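Local coordinates for Serine/threonine-protein kinase-like protein ACR4 (PDB 7A0J) that acts as a receptor kinase with the CLE40 peptide to control formative cell divisions in root meristems, this chain being its extracellular beta-propeller domain, at residues S65-C70 against M79-P84. Residues are numbered along the deposited sequence; the frame is centred on the assembly and turned at random.
Sequences SHQPYC and MGVPQP. With EDO (1,2-ethanediol), chain G.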
loop_
_atom_site.group_PDB
_atom_site.type_symbol
_atom_site.label_atom_id
_atom_site.label_comp_id
_atom_site.label_asym_id
_atom_site.label_seq_id
_atom_site.Cartn_x
_atom_site.Cartn_y
_atom_site.Cartn_z
ATOM N N SER A 65 -9.742 17.174 4.667
ATOM C CA SER A 65 -9.809 16.870 6.123
ATOM C C SER A 65 -8.547 16.128 6.591
ATOM O O SER A 65 -8.275 16.155 7.807
ATOM C CB SER A 65 -11.049 16.086 6.452
ATOM O OG SER A 65 -10.972 14.772 5.922
ATOM N N HIS A 66 -7.820 15.483 5.672
ATOM C CA HIS A 66 -6.587 14.692 5.949
ATOM C C HIS A 66 -6.908 13.542 6.913
ATOM O O HIS A 66 -6.037 13.196 7.736
ATOM C CB HIS A 66 -5.461 15.604 6.467
ATOM C CG HIS A 66 -5.010 16.626 5.477
ATOM N ND1 HIS A 66 -4.739 17.933 5.835
ATOM C CD2 HIS A 66 -4.781 16.542 4.150
ATOM C CE1 HIS A 66 -4.359 18.609 4.770
ATOM N NE2 HIS A 66 -4.378 17.778 3.722
ATOM N N GLN A 67 -8.111 12.967 6.805
ATOM C CA GLN A 67 -8.568 11.814 7.626
ATOM C C GLN A 67 -8.695 10.588 6.726
ATOM O O GLN A 67 -8.994 10.717 5.540
ATOM C CB GLN A 67 -9.893 12.137 8.317
ATOM C CG GLN A 67 -9.784 13.268 9.329
ATOM C CD GLN A 67 -11.016 13.421 10.188
ATOM O OE1 GLN A 67 -12.135 13.132 9.769
ATOM N NE2 GLN A 67 -10.813 13.892 11.408
ATOM N N PRO A 68 -8.467 9.366 7.256
ATOM C CA PRO A 68 -8.764 8.147 6.508
ATOM C C PRO A 68 -10.272 8.043 6.234
ATOM O O PRO A 68 -11.053 8.450 7.076
ATOM C CB PRO A 68 -8.268 6.995 7.397
ATOM C CG PRO A 68 -8.085 7.599 8.779
ATOM C CD PRO A 68 -7.912 9.092 8.589
ATOM N N TYR A 69 -10.635 7.538 5.053
ATOM C CA TYR A 69 -12.036 7.297 4.620
ATOM C C TYR A 69 -12.083 6.002 3.805
ATOM O O TYR A 69 -11.480 5.959 2.711
ATOM C CB TYR A 69 -12.568 8.479 3.807
ATOM C CG TYR A 69 -14.040 8.401 3.489
ATOM C CD1 TYR A 69 -14.987 8.878 4.382
ATOM C CD2 TYR A 69 -14.492 7.844 2.303
ATOM C CE1 TYR A 69 -16.344 8.810 4.104
ATOM C CE2 TYR A 69 -15.845 7.770 2.008
ATOM C CZ TYR A 69 -16.774 8.256 2.912
ATOM O OH TYR A 69 -18.109 8.194 2.635
ATOM N N CYS A 70 -12.763 4.983 4.337
ATOM C CA CYS A 70 -12.888 3.634 3.725
ATOM C C CYS A 70 -14.305 3.439 3.177
ATOM O O CYS A 70 -15.257 3.991 3.761
ATOM C CB CYS A 70 -12.552 2.541 4.731
ATOM S SG CYS A 70 -10.929 2.757 5.504
ATOM N N MET A 79 -16.530 1.234 7.908
ATOM C CA MET A 79 -16.327 2.087 6.705
ATOM C C MET A 79 -16.452 3.565 7.100
ATOM O O MET A 79 -16.766 3.845 8.273
ATOM C CB MET A 79 -17.349 1.740 5.618
ATOM C CG MET A 79 -17.240 0.308 5.116
ATOM S SD MET A 79 -15.647 -0.062 4.323
ATOM C CE MET A 79 -14.721 -0.744 5.697
ATOM N N GLY A 80 -16.197 4.472 6.152
ATOM C CA GLY A 80 -16.116 5.924 6.391
ATOM C C GLY A 80 -14.879 6.278 7.196
ATOM O O GLY A 80 -13.894 5.518 7.124
ATOM N N VAL A 81 -14.926 7.383 7.946
ATOM C CA VAL A 81 -13.827 7.818 8.860
ATOM C C VAL A 81 -13.853 6.900 10.079
ATOM O O VAL A 81 -14.833 6.891 10.823
ATOM C CB VAL A 81 -13.957 9.303 9.251
ATOM C CG1 VAL A 81 -12.865 9.733 10.219
ATOM C CG2 VAL A 81 -13.968 10.209 8.027
ATOM N N PRO A 82 -12.786 6.102 10.322
ATOM C CA PRO A 82 -12.820 5.057 11.345
ATOM C C PRO A 82 -12.830 5.619 12.773
ATOM O O PRO A 82 -12.087 6.543 13.033
ATOM C CB PRO A 82 -11.525 4.269 11.093
ATOM C CG PRO A 82 -10.591 5.293 10.489
ATOM C CD PRO A 82 -11.485 6.169 9.637
ATOM N N GLN A 83 -13.670 5.046 13.642
ATOM C CA GLN A 83 -13.732 5.347 15.098
ATOM C C GLN A 83 -12.946 4.274 15.851
ATOM O O GLN A 83 -12.898 3.130 15.408
ATOM C CB GLN A 83 -15.187 5.394 15.570
ATOM C CG GLN A 83 -15.964 6.597 15.054
ATOM C CD GLN A 83 -15.446 7.908 15.595
ATOM O OE1 GLN A 83 -14.977 7.994 16.725
ATOM N NE2 GLN A 83 -15.517 8.947 14.779
ATOM N N PRO A 84 -12.307 4.586 17.005
ATOM C CA PRO A 84 -12.290 5.935 17.577
ATOM C C PRO A 84 -11.445 6.931 16.769
ATOM O O PRO A 84 -10.361 6.578 16.346
ATOM C CB PRO A 84 -11.660 5.753 18.971
ATOM C CG PRO A 84 -11.655 4.254 19.211
ATOM C CD PRO A 84 -11.559 3.632 17.834
HETATM C C1 EDO G . -20.430 8.727 -0.281
HETATM O O1 EDO G . -19.845 9.821 0.393
HETATM C C2 EDO G . -19.447 7.683 -0.661
HETATM O O2 EDO G . -18.782 7.097 0.442
#
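With CG of Tyr69 anti to its backbone N (chi1 -172°), the phenol ring reaches Gly80, whose CA sits over one ring face, 4.1 Å from the centroid, in a CH-pi contact. At Val81, CG1 stands anti to the backbone N, which puts CG2 beside that N, where it meets Tyr69 CD1 at 4.0 Å. Next to this contact the backbones form a single antiparallel bridge, a hydrogen-bonded pair of Cys70 and Gly80: Cys70 N donates almost straight to Gly80 O (3.1 Å), approaching from above the carbonyl plane, while Gly80 N returns a short bond to Cys70 O (2.6 Å). The chain after strand 68-72, the outermost strand of a three-stranded antiparallel blade in the second repeat of this beta-propeller, thus folds back along the outer edge of that strand; the Cys59-Cys70 disulfide ties the strand to its inner neighbour, 57-62. An alanine in place of Tyr69 would probably leave one side of Gly80 uncovered and strip Val81 CG2 of its aromatic neighbour. Farther along, the side chains of Pro68 and Pro82 cross at about a right angle, CG of the former 3.8 Å from CD of the latter. Pro68 O, buried without a conventional partner, receives a CA-H...O contact from Val81 CA at 3.4 Å.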